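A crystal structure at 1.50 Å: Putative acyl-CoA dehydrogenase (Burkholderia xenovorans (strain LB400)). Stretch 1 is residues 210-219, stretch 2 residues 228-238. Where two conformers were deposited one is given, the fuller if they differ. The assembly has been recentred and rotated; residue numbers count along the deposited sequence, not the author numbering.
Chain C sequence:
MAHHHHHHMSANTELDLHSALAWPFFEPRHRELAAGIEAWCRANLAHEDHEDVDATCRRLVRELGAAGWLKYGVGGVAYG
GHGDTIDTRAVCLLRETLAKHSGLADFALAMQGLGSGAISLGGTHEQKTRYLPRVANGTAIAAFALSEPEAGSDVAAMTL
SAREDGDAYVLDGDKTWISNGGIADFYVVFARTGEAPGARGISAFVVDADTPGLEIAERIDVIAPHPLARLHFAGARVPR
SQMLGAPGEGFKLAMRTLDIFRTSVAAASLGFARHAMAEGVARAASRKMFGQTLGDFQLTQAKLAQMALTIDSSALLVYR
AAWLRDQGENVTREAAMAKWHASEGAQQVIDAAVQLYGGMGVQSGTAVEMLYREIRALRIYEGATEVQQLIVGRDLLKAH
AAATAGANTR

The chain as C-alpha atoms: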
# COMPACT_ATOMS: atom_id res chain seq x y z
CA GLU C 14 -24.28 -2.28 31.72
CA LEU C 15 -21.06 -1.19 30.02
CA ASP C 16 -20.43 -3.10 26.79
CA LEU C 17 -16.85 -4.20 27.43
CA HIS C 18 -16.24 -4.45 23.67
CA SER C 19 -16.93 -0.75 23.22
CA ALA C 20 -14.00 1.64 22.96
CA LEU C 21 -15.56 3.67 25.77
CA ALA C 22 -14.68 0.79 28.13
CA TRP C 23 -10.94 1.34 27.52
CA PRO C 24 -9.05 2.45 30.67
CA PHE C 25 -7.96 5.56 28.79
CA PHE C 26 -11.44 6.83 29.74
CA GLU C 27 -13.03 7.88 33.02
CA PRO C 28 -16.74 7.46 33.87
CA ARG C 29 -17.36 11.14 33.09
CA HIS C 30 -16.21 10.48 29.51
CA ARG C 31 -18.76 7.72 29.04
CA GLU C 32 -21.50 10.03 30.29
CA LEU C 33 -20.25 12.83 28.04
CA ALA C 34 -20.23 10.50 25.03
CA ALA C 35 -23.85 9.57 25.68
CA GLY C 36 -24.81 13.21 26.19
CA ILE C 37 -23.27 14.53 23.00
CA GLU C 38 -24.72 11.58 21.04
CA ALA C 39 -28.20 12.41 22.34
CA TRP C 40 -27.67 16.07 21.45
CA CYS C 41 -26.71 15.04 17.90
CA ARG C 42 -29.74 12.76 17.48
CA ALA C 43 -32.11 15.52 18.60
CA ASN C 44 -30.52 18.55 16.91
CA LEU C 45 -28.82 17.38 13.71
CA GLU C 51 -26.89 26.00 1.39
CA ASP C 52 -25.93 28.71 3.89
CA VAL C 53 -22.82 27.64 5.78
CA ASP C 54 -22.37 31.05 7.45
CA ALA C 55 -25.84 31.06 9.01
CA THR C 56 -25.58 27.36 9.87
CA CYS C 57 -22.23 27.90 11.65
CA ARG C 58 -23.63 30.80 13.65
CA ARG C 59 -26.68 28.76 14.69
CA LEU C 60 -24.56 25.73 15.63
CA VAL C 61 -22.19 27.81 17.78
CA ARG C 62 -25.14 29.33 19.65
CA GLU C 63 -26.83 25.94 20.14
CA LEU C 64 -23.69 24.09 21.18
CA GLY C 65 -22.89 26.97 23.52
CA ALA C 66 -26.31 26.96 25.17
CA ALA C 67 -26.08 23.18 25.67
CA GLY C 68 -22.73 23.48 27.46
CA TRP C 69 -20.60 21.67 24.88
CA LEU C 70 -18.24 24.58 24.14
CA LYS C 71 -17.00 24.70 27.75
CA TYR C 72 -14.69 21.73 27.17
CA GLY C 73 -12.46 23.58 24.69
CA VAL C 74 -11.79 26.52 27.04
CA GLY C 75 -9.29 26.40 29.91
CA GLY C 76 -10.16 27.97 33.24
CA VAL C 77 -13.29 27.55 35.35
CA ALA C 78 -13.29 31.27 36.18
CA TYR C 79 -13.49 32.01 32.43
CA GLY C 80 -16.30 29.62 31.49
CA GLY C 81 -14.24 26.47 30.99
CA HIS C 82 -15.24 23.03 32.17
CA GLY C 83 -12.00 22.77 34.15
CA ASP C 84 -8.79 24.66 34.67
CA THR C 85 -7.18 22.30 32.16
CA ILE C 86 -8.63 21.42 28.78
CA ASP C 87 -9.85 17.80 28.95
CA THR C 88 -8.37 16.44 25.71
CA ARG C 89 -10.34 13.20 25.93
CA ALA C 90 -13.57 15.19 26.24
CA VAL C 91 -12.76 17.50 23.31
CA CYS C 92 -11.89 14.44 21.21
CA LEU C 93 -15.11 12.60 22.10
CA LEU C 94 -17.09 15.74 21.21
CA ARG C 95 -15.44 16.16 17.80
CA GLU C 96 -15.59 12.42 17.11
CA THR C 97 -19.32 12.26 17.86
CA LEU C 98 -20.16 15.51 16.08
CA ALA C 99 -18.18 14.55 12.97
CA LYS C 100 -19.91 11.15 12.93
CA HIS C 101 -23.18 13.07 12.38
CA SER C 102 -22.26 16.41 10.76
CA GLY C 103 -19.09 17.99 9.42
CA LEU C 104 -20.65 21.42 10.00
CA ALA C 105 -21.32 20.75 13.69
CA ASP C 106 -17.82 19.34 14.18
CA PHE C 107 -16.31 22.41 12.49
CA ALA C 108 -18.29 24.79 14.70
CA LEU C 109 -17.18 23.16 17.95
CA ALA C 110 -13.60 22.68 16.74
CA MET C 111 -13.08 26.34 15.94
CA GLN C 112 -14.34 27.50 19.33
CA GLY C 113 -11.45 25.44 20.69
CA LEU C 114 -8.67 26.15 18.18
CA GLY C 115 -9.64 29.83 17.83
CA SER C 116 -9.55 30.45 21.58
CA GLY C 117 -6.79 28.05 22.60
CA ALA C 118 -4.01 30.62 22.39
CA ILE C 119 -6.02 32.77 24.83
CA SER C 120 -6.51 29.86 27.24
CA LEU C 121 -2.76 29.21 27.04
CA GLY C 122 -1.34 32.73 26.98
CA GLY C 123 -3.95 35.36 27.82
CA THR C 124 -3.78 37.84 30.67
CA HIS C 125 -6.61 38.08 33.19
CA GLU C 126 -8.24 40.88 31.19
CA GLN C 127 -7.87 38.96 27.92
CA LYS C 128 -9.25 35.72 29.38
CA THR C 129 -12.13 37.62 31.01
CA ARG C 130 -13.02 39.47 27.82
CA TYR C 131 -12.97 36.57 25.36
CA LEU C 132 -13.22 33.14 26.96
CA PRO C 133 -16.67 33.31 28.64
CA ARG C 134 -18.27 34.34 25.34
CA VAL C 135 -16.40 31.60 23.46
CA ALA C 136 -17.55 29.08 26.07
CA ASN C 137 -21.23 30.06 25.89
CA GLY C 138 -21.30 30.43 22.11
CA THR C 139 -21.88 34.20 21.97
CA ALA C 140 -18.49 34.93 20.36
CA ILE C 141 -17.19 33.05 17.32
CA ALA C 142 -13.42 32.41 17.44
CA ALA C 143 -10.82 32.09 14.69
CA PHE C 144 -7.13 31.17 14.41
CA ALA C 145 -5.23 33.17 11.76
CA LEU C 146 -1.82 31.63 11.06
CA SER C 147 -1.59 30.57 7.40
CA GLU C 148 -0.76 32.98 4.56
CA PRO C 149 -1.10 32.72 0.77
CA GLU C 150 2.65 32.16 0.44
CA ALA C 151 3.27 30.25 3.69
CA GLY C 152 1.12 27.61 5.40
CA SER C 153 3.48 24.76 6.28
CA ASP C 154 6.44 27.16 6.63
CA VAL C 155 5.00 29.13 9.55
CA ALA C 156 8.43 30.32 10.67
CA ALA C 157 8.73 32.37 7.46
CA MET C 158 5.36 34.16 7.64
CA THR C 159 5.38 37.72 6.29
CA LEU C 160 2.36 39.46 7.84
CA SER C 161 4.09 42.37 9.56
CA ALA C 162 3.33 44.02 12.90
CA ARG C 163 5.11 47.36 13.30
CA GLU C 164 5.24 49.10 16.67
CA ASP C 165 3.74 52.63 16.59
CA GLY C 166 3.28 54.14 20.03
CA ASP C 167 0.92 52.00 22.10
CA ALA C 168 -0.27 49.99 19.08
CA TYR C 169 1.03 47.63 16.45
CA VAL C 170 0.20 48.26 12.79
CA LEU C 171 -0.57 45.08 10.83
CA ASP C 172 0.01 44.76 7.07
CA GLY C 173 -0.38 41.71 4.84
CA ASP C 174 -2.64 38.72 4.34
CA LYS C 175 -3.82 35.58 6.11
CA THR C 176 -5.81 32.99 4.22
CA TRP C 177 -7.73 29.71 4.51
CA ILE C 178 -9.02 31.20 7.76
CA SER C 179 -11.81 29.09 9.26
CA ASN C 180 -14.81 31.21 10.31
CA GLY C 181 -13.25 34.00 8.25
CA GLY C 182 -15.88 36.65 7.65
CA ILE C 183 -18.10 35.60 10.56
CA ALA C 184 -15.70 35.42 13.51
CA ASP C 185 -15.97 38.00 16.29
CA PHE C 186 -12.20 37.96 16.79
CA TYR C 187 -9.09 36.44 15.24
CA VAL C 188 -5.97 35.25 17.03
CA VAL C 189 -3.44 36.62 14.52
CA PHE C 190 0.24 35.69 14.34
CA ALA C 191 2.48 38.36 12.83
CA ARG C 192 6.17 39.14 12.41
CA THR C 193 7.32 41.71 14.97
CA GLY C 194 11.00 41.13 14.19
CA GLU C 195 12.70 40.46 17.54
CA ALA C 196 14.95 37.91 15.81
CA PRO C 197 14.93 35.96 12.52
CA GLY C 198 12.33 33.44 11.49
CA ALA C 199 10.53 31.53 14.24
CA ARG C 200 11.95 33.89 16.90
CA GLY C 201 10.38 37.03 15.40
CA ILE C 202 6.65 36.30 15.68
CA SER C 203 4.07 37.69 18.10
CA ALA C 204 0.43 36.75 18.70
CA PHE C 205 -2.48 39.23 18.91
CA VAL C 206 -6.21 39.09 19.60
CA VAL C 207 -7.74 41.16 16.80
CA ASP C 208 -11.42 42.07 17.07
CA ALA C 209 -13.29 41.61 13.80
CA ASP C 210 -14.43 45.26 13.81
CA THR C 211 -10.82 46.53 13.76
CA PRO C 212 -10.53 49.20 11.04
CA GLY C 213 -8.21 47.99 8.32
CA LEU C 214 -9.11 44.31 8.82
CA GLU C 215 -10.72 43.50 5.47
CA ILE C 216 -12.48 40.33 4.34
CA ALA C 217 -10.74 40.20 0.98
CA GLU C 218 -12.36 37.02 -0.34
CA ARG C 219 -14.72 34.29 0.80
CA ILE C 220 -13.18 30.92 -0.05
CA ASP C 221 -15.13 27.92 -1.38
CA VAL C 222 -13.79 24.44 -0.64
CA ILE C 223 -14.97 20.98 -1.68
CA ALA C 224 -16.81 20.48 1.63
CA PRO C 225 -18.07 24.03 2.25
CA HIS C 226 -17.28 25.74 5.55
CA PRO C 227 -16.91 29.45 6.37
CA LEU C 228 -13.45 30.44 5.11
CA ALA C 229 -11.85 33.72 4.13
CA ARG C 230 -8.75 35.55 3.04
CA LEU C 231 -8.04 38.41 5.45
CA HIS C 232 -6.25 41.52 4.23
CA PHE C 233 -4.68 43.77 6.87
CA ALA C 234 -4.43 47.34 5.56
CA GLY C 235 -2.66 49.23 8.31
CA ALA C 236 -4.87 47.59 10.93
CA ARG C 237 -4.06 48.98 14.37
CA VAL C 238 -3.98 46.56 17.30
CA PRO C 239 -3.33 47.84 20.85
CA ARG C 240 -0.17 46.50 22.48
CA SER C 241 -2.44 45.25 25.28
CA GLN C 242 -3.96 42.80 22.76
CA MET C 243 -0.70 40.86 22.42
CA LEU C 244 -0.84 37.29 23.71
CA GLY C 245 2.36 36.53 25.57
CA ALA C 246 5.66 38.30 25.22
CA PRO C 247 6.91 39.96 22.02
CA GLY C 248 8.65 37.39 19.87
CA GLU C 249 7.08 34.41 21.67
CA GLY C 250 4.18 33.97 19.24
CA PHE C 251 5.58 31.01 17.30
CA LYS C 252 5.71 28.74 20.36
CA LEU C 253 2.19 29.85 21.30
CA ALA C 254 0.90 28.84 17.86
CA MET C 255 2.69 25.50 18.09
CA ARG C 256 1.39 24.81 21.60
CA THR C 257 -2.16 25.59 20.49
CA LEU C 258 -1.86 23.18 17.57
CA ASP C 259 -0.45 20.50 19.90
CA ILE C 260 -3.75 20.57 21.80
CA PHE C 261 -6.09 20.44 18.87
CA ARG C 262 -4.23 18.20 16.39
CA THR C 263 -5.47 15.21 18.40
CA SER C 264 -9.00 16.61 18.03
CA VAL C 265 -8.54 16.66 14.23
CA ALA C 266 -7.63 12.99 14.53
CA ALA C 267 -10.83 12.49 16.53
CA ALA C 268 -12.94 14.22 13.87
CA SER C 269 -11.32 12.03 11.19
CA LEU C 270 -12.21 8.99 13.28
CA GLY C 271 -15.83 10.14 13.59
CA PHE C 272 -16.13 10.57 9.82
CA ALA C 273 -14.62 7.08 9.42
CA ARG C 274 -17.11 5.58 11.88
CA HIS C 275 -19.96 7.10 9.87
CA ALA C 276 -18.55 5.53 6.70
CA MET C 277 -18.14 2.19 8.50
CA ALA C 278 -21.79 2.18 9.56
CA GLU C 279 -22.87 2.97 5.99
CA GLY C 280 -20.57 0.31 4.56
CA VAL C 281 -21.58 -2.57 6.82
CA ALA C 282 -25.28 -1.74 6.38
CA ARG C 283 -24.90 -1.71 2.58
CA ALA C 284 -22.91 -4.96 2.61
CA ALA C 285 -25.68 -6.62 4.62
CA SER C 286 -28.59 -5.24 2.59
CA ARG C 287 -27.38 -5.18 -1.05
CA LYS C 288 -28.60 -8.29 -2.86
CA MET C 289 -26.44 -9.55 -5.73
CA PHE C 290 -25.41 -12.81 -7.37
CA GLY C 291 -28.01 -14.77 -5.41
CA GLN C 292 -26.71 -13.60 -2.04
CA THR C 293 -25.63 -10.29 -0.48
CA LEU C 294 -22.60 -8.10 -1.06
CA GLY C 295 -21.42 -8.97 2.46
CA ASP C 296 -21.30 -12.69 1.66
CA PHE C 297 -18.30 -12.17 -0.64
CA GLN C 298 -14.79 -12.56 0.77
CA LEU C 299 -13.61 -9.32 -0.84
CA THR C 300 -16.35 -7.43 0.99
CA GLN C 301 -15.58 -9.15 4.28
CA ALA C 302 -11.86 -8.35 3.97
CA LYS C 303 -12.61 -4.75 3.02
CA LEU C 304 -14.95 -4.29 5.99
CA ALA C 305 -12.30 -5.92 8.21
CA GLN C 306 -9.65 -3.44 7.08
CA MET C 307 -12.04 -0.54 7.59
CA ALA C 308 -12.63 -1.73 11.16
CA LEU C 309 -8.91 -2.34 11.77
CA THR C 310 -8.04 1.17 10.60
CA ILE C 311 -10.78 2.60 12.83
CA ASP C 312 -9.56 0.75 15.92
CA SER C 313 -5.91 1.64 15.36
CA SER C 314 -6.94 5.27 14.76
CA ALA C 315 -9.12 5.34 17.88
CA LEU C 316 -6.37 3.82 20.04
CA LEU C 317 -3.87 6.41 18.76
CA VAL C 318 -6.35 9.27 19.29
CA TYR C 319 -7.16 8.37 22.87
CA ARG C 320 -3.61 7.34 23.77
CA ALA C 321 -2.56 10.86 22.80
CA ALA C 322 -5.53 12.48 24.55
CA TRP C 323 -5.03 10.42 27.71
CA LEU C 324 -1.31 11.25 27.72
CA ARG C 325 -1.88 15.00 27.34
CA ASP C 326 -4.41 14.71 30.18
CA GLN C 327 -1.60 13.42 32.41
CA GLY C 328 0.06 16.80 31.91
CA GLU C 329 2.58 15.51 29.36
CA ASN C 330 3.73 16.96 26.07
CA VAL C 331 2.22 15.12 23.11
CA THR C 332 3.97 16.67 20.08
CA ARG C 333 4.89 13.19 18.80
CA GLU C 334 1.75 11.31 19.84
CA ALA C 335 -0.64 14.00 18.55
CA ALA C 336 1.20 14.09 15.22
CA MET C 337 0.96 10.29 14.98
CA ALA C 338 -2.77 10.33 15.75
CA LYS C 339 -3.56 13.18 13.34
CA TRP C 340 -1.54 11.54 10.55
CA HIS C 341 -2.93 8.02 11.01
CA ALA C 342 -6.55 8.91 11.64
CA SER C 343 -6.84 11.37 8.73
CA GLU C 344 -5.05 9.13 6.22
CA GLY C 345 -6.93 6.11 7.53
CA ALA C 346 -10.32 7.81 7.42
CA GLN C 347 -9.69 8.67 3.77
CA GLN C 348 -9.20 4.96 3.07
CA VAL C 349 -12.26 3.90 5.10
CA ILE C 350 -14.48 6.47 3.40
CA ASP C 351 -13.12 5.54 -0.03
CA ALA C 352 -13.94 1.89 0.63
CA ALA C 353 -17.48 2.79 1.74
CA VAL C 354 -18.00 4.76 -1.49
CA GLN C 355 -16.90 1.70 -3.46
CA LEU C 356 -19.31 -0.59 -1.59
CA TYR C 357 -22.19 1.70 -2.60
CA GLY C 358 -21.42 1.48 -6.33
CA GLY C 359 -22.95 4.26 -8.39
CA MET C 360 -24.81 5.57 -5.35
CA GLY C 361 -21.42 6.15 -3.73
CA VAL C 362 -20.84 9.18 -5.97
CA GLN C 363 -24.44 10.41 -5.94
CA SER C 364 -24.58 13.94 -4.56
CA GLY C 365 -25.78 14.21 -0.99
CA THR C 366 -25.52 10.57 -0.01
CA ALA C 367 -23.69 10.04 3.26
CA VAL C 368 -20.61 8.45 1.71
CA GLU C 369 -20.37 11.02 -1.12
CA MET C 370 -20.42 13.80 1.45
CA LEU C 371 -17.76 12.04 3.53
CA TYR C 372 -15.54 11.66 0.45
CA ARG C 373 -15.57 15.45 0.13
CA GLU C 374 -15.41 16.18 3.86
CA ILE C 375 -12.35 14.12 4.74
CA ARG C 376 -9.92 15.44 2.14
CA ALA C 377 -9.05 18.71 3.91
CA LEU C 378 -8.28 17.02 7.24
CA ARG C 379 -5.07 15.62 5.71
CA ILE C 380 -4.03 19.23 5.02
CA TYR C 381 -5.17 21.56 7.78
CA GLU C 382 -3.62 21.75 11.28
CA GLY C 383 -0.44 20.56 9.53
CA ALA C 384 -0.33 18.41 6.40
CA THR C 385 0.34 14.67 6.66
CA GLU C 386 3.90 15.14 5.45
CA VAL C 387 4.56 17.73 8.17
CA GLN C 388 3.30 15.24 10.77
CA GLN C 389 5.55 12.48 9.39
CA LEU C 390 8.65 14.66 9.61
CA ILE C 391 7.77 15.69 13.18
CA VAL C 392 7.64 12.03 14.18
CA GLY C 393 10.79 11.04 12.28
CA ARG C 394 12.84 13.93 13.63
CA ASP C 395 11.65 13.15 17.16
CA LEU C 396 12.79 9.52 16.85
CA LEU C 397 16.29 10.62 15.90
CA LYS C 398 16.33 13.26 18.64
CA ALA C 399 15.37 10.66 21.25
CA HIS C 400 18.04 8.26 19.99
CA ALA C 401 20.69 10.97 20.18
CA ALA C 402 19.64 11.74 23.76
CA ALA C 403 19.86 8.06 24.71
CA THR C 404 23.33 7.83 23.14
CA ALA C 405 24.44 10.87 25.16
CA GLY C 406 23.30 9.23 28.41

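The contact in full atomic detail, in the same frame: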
# COMPACT_ATOMS: atom_id res chain seq x y z
N ASP C 210 -14.05 43.91 14.21
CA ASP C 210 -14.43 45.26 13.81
C ASP C 210 -13.24 46.21 13.77
O ASP C 210 -13.44 47.42 13.64
CB ASP C 210 -15.53 45.80 14.74
CG ASP C 210 -15.07 46.01 16.17
OD1 ASP C 210 -13.97 45.55 16.55
OD2 ASP C 210 -15.82 46.65 16.94
N THR C 211 -12.01 45.69 13.85
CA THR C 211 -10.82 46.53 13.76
C THR C 211 -10.76 47.21 12.40
O THR C 211 -10.78 46.52 11.37
CB THR C 211 -9.55 45.69 13.96
OG1 THR C 211 -9.58 45.08 15.26
CG2 THR C 211 -8.29 46.55 13.82
N PRO C 212 -10.69 48.54 12.34
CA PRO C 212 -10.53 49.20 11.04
C PRO C 212 -9.25 48.74 10.36
O PRO C 212 -8.22 48.56 11.01
CB PRO C 212 -10.48 50.69 11.40
CG PRO C 212 -11.21 50.78 12.69
CD PRO C 212 -10.84 49.52 13.43
N GLY C 213 -9.34 48.50 9.05
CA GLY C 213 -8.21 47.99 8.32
C GLY C 213 -8.15 46.48 8.21
O GLY C 213 -7.35 45.96 7.43
N LEU C 214 -8.94 45.75 9.00
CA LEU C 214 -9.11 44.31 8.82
C LEU C 214 -10.20 44.10 7.78
O LEU C 214 -11.38 44.38 8.03
CB LEU C 214 -9.46 43.63 10.14
CG LEU C 214 -9.79 42.14 10.06
CD1 LEU C 214 -8.67 41.37 9.38
CD2 LEU C 214 -10.09 41.56 11.44
N GLU C 215 -9.81 43.62 6.60
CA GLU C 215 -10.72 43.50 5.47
C GLU C 215 -10.93 42.03 5.14
O GLU C 215 -9.99 41.23 5.16
CB GLU C 215 -10.18 44.25 4.25
CG GLU C 215 -9.84 45.71 4.55
CD GLU C 215 -9.20 46.45 3.39
OE1 GLU C 215 -9.06 47.68 3.47
OE2 GLU C 215 -8.82 45.79 2.39
N ILE C 216 -12.18 41.67 4.86
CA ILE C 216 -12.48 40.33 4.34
C ILE C 216 -12.28 40.41 2.83
O ILE C 216 -13.15 40.89 2.10
CB ILE C 216 -13.89 39.88 4.71
CG1 ILE C 216 -14.14 40.07 6.22
CG2 ILE C 216 -14.08 38.43 4.32
CD1 ILE C 216 -13.17 39.31 7.13
N ALA C 217 -11.11 39.98 2.37
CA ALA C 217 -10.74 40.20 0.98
C ALA C 217 -11.48 39.26 0.04
O ALA C 217 -11.75 39.61 -1.11
CB ALA C 217 -9.23 40.03 0.81
N GLU C 218 -11.81 38.06 0.52
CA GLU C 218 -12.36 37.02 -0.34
C GLU C 218 -12.98 35.97 0.55
O GLU C 218 -12.39 35.61 1.58
CB GLU C 218 -11.24 36.41 -1.21
CG GLU C 218 -11.64 35.26 -2.09
CD GLU C 218 -10.44 34.60 -2.74
OE1 GLU C 218 -9.31 35.11 -2.56
OE2 GLU C 218 -10.62 33.57 -3.43
N ARG C 219 -14.16 35.49 0.18
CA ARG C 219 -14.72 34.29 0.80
C ARG C 219 -14.31 33.09 -0.04
O ARG C 219 -14.39 33.13 -1.28
CB ARG C 219 -16.24 34.39 0.92
CG ARG C 219 -16.72 35.53 1.83
CD ARG C 219 -16.09 35.48 3.22
NE ARG C 219 -16.32 34.19 3.86
CZ ARG C 219 -17.40 33.89 4.56
NH1 ARG C 219 -18.36 34.79 4.72
NH2 ARG C 219 -17.53 32.69 5.11
N LEU C 228 -14.88 30.25 5.30
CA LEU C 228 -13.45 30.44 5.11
C LEU C 228 -13.21 31.77 4.43
O LEU C 228 -14.00 32.18 3.57
CB LEU C 228 -12.84 29.32 4.25
CG LEU C 228 -12.50 27.95 4.84
CD1 LEU C 228 -12.17 26.99 3.70
CD2 LEU C 228 -11.32 28.08 5.77
N ALA C 229 -12.12 32.45 4.80
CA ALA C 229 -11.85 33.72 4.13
C ALA C 229 -10.36 33.99 4.02
O ALA C 229 -9.53 33.44 4.76
CB ALA C 229 -12.52 34.90 4.85
N ARG C 230 -10.03 34.88 3.08
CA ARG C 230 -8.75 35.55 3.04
C ARG C 230 -8.90 36.89 3.74
O ARG C 230 -9.83 37.65 3.43
CB ARG C 230 -8.28 35.75 1.59
CG ARG C 230 -6.91 36.40 1.44
CD ARG C 230 -6.42 36.24 -0.01
NE ARG C 230 -5.19 36.97 -0.28
CZ ARG C 230 -4.34 36.68 -1.26
NH1 ARG C 230 -4.57 35.65 -2.08
NH2 ARG C 230 -3.24 37.41 -1.43
N LEU C 231 -8.03 37.16 4.70
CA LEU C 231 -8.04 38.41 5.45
C LEU C 231 -6.93 39.30 4.93
O LEU C 231 -5.78 38.86 4.84
CB LEU C 231 -7.82 38.16 6.94
CG LEU C 231 -8.68 37.10 7.62
CD1 LEU C 231 -8.28 37.01 9.07
CD2 LEU C 231 -10.15 37.46 7.46
N HIS C 232 -7.26 40.54 4.60
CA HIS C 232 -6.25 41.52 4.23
C HIS C 232 -6.15 42.57 5.33
O HIS C 232 -7.16 43.16 5.73
CB HIS C 232 -6.57 42.20 2.90
CG HIS C 232 -5.58 43.24 2.51
ND1 HIS C 232 -4.27 42.94 2.19
CD2 HIS C 232 -5.68 44.59 2.42
CE1 HIS C 232 -3.62 44.05 1.90
NE2 HIS C 232 -4.45 45.07 2.04
N PHE C 233 -4.94 42.79 5.83
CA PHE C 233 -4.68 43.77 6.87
C PHE C 233 -4.08 44.99 6.21
O PHE C 233 -2.95 44.94 5.70
CB PHE C 233 -3.74 43.20 7.93
CG PHE C 233 -4.33 42.06 8.72
CD1 PHE C 233 -4.44 40.80 8.17
CD2 PHE C 233 -4.77 42.27 10.02
CE1 PHE C 233 -4.98 39.75 8.90
CE2 PHE C 233 -5.31 41.23 10.76
CZ PHE C 233 -5.42 39.97 10.20
N ALA C 234 -4.82 46.09 6.21
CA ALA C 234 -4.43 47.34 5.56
C ALA C 234 -4.16 48.37 6.65
O ALA C 234 -5.01 49.20 6.96
CB ALA C 234 -5.51 47.80 4.58
N GLY C 235 -2.97 48.30 7.25
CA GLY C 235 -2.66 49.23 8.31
C GLY C 235 -3.54 49.07 9.53
O GLY C 235 -3.85 50.05 10.21
N ALA C 236 -3.96 47.84 9.82
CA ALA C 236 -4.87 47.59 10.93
C ALA C 236 -4.14 47.80 12.25
O ALA C 236 -3.08 47.21 12.49
CB ALA C 236 -5.43 46.18 10.84
N ARG C 237 -4.71 48.63 13.12
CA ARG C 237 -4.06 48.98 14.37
C ARG C 237 -4.59 48.11 15.50
O ARG C 237 -5.81 48.01 15.70
CB ARG C 237 -4.27 50.46 14.69
CG ARG C 237 -3.58 51.38 13.72
CD ARG C 237 -3.75 52.84 14.11
NE ARG C 237 -3.07 53.18 15.36
CZ ARG C 237 -1.78 53.52 15.45
NH1 ARG C 237 -1.03 53.56 14.36
NH2 ARG C 237 -1.25 53.81 16.63
N VAL C 238 -3.67 47.48 16.22
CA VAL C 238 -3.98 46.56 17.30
C VAL C 238 -3.27 47.08 18.55
O VAL C 238 -2.04 47.22 18.54
CB VAL C 238 -3.54 45.12 16.98
CG1 VAL C 238 -3.94 44.17 18.09
CG2 VAL C 238 -4.15 44.68 15.65
O HOH W 1 -7.57 45.78 16.96
O HOH W 2 -7.23 50.01 12.92
O HOH W 3 -16.61 30.53 2.77

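The apolar centre of the contact lies on the sheet face that carries L214, I216, L231 and F233. L214, with chi1 t and chi2 p, lays its CD1 over one face of the F233 ring: CD1 is 3.8 Å from the ring centroid and 21° off the ring normal, the geometry of a CH-pi contact, and 3.6 Å from F233 CE2. The same methyl reaches L231, at 4.1 Å from L231 CB. I216, with both chi angles m, continues the row, its CD1 3.6 Å from L231 CD2 and its CG2 3.9 Å from A229 CB. On the second strand A229, L231 and F233 are buried, whereas I216 remains exposed, so the first strand covers this apolar surface without itself being fully enclosed. Branched aliphatic chains suit the task because they offer methyls to a flat ring and to neighbouring methyls alike.

Beneath these side chains the backbones form an antiparallel pair, strand 214-219 against strand 228-233, with axes approaching to 4.6 Å and N-to-C directions 142° apart. E215 and H232 form a hydrogen-bonded pair, E215 N donating to H232 O at 2.8 Å (160° at the hydrogen) and H232 N to E215 O at 2.9 Å (163°). The register then shifts by one residue between I216 and E218, a beta bulge. Both A217 and E218 consequently face R230: A217 N donates to R230 O at 2.9 Å, with a more bent angle of 141°, and R230 N donates to E218 O at 2.9 Å and 159°. A217, at phi/psi -75/-30, departs from extended geometry, and its small side chain points toward the other strand, CB lying 4.0 Å from H232 CB.

At the N-terminal end of the first strand, a type II turn from T211 to L214 is closed by L214 N donating to T211 O at 3.1 Å. G213 has phi 91°, where a CB would jam against the preceding carbonyl; an ideal CB would also lie 2.9 Å from A234 O and 3.0 Å from A236 CA. Glycine therefore permits the close approach in which A234 N donates to G213 O at 2.8 Å and 176°. Beside it, T211 CG2 lies 4.1 Å from A236 CB.

The edge is polar. E215 OE2 meets the edge of the H232 ring, near its plane, 3.4 Å from CD2, on the face that also carries E218 and R230. The long R230 side chain leads away from the first strand, and its guanidinium is hydrogen-bonded elsewhere in the structure. R219, with chi1 to chi3 all m, folds its end back so that NE donates to L228 O at 3.1 Å and 174°, the carbonyl lying near the guanidinium plane. Water extends the contact at the turn: water 1 donates to T211 OG1 (2.7 Å) and R237 O (3.1 Å), while water 2 donates to P212 O (2.6 Å) and accepts from R237 N (2.9 Å). Altogether 757 Å² is buried, summed over both stretches.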